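Long-range contact in bifunctional GH43-CE protein (Bacteroides eggerthii, PDB 6MLY), which probably degrades arabinoxylan, pairing a family 43 glycoside hydrolase module, a likely beta-xylosidase, with a carbohydrate esterase domain: residues V549-N560 with A580-D591. Residues are numbered along the deposited sequence; the frame is centred on the assembly and turned at random.
Sequences VVLIYGSAWFAN and AVVSINHRSSGD. With ACT (acetate ion), chain E.
Val-550 and Ile-552 meet Ile-584 on one side of two neighbouring parallel strands, CG1 of Val-550 lying 3.9 Å from CG2 of Ile-584, whose CD1 turns to CG1 of Ile-552. On the other side, packed against helix 563-577, Leu-551 lays CD1 against CG1 of Val-581 and touches Phe-570 and Leu-574. Four backbone hydrogen bonds join strands 549-552 and 580-584, from Val-549 N to Ala-580 O through to Ile-584 N to Leu-551 O. Beyond the strands Tyr-553 takes over. Its CG sits between the backbone N and the carbonyl carbon (chi1 50°), which brings the ring across to His-586, the two planes 11° apart but slid so far that they barely overlap. Its OH lies over one face of the imidazole, accepts a nearly straight bond (170°) from His-586 N at 3.0 Å, and donates to Ala-559 O. A phenylalanine here would keep the ring but would probably leave His-586 N and Ala-559 O without this shared partner. Farther out, Trp-557 O receives both N and OG of Ser-589, while Ser-588 OG reaches Phe-558 O at 2.8 Å from above the carbonyl plane. At the outer end Asp-591 OD2 takes Asn-560 ND2 on its syn side (2.9 Å) and Ser-588 N on its anti lone pair. The paired strands belong to a parallel beta-alpha-beta unit, helix 563-577 between them in sequence, characteristic of the alpha/beta-hydrolase fold, with Trp-557 near, but not touching, a probable Ser-His-Asp triad.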
loop_
_atom_site.group_PDB
_atom_site.type_symbol
_atom_site.label_atom_id
_atom_site.label_comp_id
_atom_site.label_asym_id
_atom_site.label_seq_id
_atom_site.Cartn_x
_atom_site.Cartn_y
_atom_site.Cartn_z
ATOM N N VAL A 549 6.503 23.099 -5.172
ATOM C CA VAL A 549 7.797 23.314 -4.523
ATOM C C VAL A 549 8.461 21.946 -4.311
ATOM O O VAL A 549 7.852 21.036 -3.745
ATOM C CB VAL A 549 7.674 24.110 -3.206
ATOM C CG1 VAL A 549 9.004 24.187 -2.462
ATOM C CG2 VAL A 549 7.114 25.510 -3.434
ATOM N N VAL A 550 9.719 21.845 -4.767
ATOM C CA VAL A 550 10.539 20.629 -4.763
ATOM C C VAL A 550 11.387 20.596 -3.484
ATOM O O VAL A 550 11.783 21.641 -2.979
ATOM C CB VAL A 550 11.433 20.589 -6.017
ATOM C CG1 VAL A 550 12.431 19.441 -5.988
ATOM C CG2 VAL A 550 10.602 20.550 -7.288
ATOM N N LEU A 551 11.669 19.388 -2.985
ATOM C CA LEU A 551 12.529 19.181 -1.820
ATOM C C LEU A 551 13.673 18.231 -2.196
ATOM O O LEU A 551 13.424 17.095 -2.624
ATOM C CB LEU A 551 11.717 18.575 -0.668
ATOM C CG LEU A 551 10.340 19.182 -0.397
ATOM C CD1 LEU A 551 9.647 18.431 0.731
ATOM C CD2 LEU A 551 10.447 20.661 -0.055
ATOM N N ILE A 552 14.916 18.691 -2.006
ATOM C CA ILE A 552 16.094 17.829 -2.083
ATOM C C ILE A 552 16.668 17.671 -0.669
ATOM O O ILE A 552 16.568 18.569 0.161
ATOM C CB ILE A 552 17.126 18.371 -3.091
ATOM C CG1 ILE A 552 16.462 18.759 -4.415
ATOM C CG2 ILE A 552 18.257 17.371 -3.297
ATOM C CD1 ILE A 552 17.423 19.192 -5.495
ATOM N N TYR A 553 17.260 16.501 -0.417
ATOM C CA TYR A 553 17.715 16.079 0.903
ATOM C C TYR A 553 19.230 16.259 1.012
ATOM O O TYR A 553 19.967 16.100 0.028
ATOM C CB TYR A 553 17.361 14.611 1.155
ATOM C CG TYR A 553 17.771 13.692 0.032
ATOM C CD1 TYR A 553 19.053 13.170 -0.041
ATOM C CD2 TYR A 553 16.888 13.388 -0.989
ATOM C CE1 TYR A 553 19.443 12.352 -1.089
ATOM C CE2 TYR A 553 17.263 12.576 -2.044
ATOM C CZ TYR A 553 18.543 12.055 -2.097
ATOM O OH TYR A 553 18.908 11.254 -3.139
ATOM N N GLY A 554 19.669 16.576 2.234
ATOM C CA GLY A 554 21.068 16.568 2.617
ATOM C C GLY A 554 21.584 15.151 2.797
ATOM O O GLY A 554 21.011 14.372 3.551
ATOM N N SER A 555 22.666 14.826 2.083
ATOM C CA SER A 555 23.274 13.507 2.149
ATOM C C SER A 555 24.803 13.569 2.010
ATOM O O SER A 555 25.458 12.536 2.107
ATOM C CB SER A 555 22.676 12.624 1.090
ATOM O OG SER A 555 22.816 13.206 -0.203
ATOM N N ALA A 556 25.366 14.765 1.795
ATOM C CA ALA A 556 26.737 14.912 1.317
ATOM C C ALA A 556 26.895 14.188 -0.030
ATOM O O ALA A 556 27.970 13.683 -0.357
ATOM C CB ALA A 556 27.707 14.396 2.353
ATOM N N TRP A 557 25.807 14.160 -0.807
ATOM C CA TRP A 557 25.751 13.520 -2.121
ATOM C C TRP A 557 26.016 12.002 -2.034
ATOM O O TRP A 557 26.565 11.416 -2.980
ATOM C CB TRP A 557 26.733 14.200 -3.084
ATOM C CG TRP A 557 26.641 15.695 -3.118
ATOM C CD1 TRP A 557 25.646 16.449 -3.669
ATOM C CD2 TRP A 557 27.603 16.630 -2.600
ATOM N NE1 TRP A 557 25.913 17.783 -3.517
ATOM C CE2 TRP A 557 27.107 17.924 -2.867
ATOM C CE3 TRP A 557 28.827 16.500 -1.935
ATOM C CZ2 TRP A 557 27.796 19.075 -2.491
ATOM C CZ3 TRP A 557 29.506 17.638 -1.560
ATOM C CH2 TRP A 557 28.996 18.908 -1.836
ATOM N N PHE A 558 25.610 11.362 -0.928
ATOM C CA PHE A 558 25.895 9.937 -0.702
ATOM C C PHE A 558 24.618 9.088 -0.742
ATOM O O PHE A 558 24.719 7.871 -0.830
ATOM C CB PHE A 558 26.610 9.711 0.634
ATOM C CG PHE A 558 28.085 10.035 0.636
ATOM C CD1 PHE A 558 28.924 9.552 -0.358
ATOM C CD2 PHE A 558 28.643 10.798 1.651
ATOM C CE1 PHE A 558 30.279 9.848 -0.351
ATOM C CE2 PHE A 558 30.000 11.089 1.659
ATOM C CZ PHE A 558 30.816 10.613 0.657
ATOM N N ALA A 559 23.440 9.725 -0.696
ATOM C CA ALA A 559 22.159 9.022 -0.566
ATOM C C ALA A 559 21.363 9.129 -1.871
ATOM O O ALA A 559 21.454 10.135 -2.576
ATOM C CB ALA A 559 21.384 9.587 0.596
ATOM N N ASN A 560 20.579 8.083 -2.178
ATOM C CA ASN A 560 19.711 8.069 -3.358
ATOM C C ASN A 560 18.275 7.720 -2.947
ATOM O O ASN A 560 17.461 7.358 -3.799
ATOM C CB ASN A 560 20.249 7.125 -4.436
ATOM C CG ASN A 560 20.448 5.700 -3.963
ATOM O OD1 ASN A 560 19.917 5.296 -2.929
ATOM N ND2 ASN A 560 21.206 4.926 -4.720
ATOM N N ALA A 580 1.687 22.331 -3.710
ATOM C CA ALA A 580 2.015 20.959 -4.053
ATOM C C ALA A 580 3.494 20.741 -3.734
ATOM O O ALA A 580 4.317 21.601 -4.019
ATOM C CB ALA A 580 1.718 20.686 -5.506
ATOM N N VAL A 581 3.811 19.599 -3.124
ATOM C CA VAL A 581 5.165 19.302 -2.683
ATOM C C VAL A 581 5.673 18.096 -3.480
ATOM O O VAL A 581 4.904 17.173 -3.760
ATOM C CB VAL A 581 5.205 19.054 -1.163
ATOM C CG1 VAL A 581 6.607 18.729 -0.676
ATOM C CG2 VAL A 581 4.621 20.225 -0.385
ATOM N N VAL A 582 6.960 18.136 -3.853
ATOM C CA VAL A 582 7.601 17.091 -4.658
ATOM C C VAL A 582 9.014 16.854 -4.120
ATOM O O VAL A 582 9.968 17.426 -4.629
ATOM C CB VAL A 582 7.656 17.457 -6.157
ATOM C CG1 VAL A 582 8.316 16.361 -6.982
ATOM C CG2 VAL A 582 6.287 17.793 -6.726
ATOM N N SER A 583 9.152 16.004 -3.101
ATOM C CA SER A 583 10.481 15.569 -2.687
ATOM C C SER A 583 11.017 14.566 -3.717
ATOM O O SER A 583 10.292 13.668 -4.149
ATOM C CB SER A 583 10.487 14.994 -1.298
ATOM O OG SER A 583 11.813 14.986 -0.782
ATOM N N ILE A 584 12.285 14.739 -4.103
ATOM C CA ILE A 584 12.898 13.962 -5.176
ATOM C C ILE A 584 14.131 13.234 -4.627
ATOM O O ILE A 584 14.676 13.622 -3.590
ATOM C CB ILE A 584 13.259 14.868 -6.372
ATOM C CG1 ILE A 584 14.466 15.765 -6.077
ATOM C CG2 ILE A 584 12.052 15.678 -6.820
ATOM C CD1 ILE A 584 14.944 16.558 -7.271
ATOM N N ASN A 585 14.549 12.188 -5.351
ATOM C CA ASN A 585 15.831 11.515 -5.144
ATOM C C ASN A 585 16.812 11.954 -6.240
ATOM O O ASN A 585 16.415 12.470 -7.288
ATOM C CB ASN A 585 15.699 9.986 -5.128
ATOM C CG ASN A 585 15.210 9.411 -3.813
ATOM O OD1 ASN A 585 15.268 10.055 -2.764
ATOM N ND2 ASN A 585 14.747 8.174 -3.856
ATOM N N HIS A 586 18.102 11.742 -5.973
ATOM C CA HIS A 586 19.155 11.889 -6.962
ATOM C C HIS A 586 20.149 10.736 -6.792
ATOM O O HIS A 586 20.280 10.191 -5.706
ATOM C CB HIS A 586 19.829 13.259 -6.822
ATOM C CG HIS A 586 20.572 13.436 -5.539
ATOM N ND1 HIS A 586 21.817 12.878 -5.325
ATOM C CD2 HIS A 586 20.255 14.105 -4.408
ATOM C CE1 HIS A 586 22.233 13.190 -4.114
ATOM N NE2 HIS A 586 21.295 13.947 -3.530
ATOM N N ARG A 587 20.850 10.384 -7.871
ATOM C CA ARG A 587 21.845 9.315 -7.839
ATOM C C ARG A 587 22.984 9.711 -6.890
ATOM O O ARG A 587 23.457 10.848 -6.919
ATOM C CB ARG A 587 22.373 9.031 -9.250
ATOM C CG ARG A 587 21.352 8.386 -10.177
ATOM C CD ARG A 587 21.869 8.268 -11.598
ATOM N NE ARG A 587 21.968 9.562 -12.255
ATOM C CZ ARG A 587 22.598 9.782 -13.405
ATOM N NH1 ARG A 587 23.325 8.825 -13.957
ATOM N NH2 ARG A 587 22.495 10.960 -13.996
ATOM N N SER A 588 23.413 8.760 -6.052
ATOM C CA SER A 588 24.500 8.975 -5.100
ATOM C C SER A 588 25.829 9.136 -5.845
ATOM O O SER A 588 25.949 8.772 -7.014
ATOM C CB SER A 588 24.582 7.857 -4.090
ATOM O OG SER A 588 25.806 7.916 -3.371
ATOM N N SER A 589 26.826 9.672 -5.135
ATOM C CA SER A 589 28.177 9.841 -5.661
ATOM C C SER A 589 28.837 8.472 -5.880
ATOM O O SER A 589 29.817 8.371 -6.615
ATOM C CB SER A 589 29.014 10.731 -4.770
ATOM O OG SER A 589 29.000 10.275 -3.426
ATOM N N GLY A 590 28.298 7.431 -5.229
ATOM C CA GLY A 590 28.689 6.038 -5.467
ATOM C C GLY A 590 28.163 5.522 -6.797
ATOM O O GLY A 590 28.874 4.830 -7.521
ATOM N N ASP A 591 26.909 5.874 -7.107
ATOM C CA ASP A 591 26.209 5.451 -8.326
ATOM C C ASP A 591 26.876 6.074 -9.558
ATOM O O ASP A 591 27.388 5.355 -10.417
ATOM C CB ASP A 591 24.726 5.830 -8.270
ATOM C CG ASP A 591 23.976 5.174 -7.125
ATOM O OD1 ASP A 591 23.840 3.931 -7.154
ATOM O OD2 ASP A 591 23.536 5.910 -6.217
HETATM C C ACT E . 24.371 16.498 4.947
HETATM O O ACT E . 25.459 16.324 5.543
HETATM O OXT ACT E . 24.277 16.432 3.697
HETATM C CH3 ACT E . 23.145 16.802 5.764
#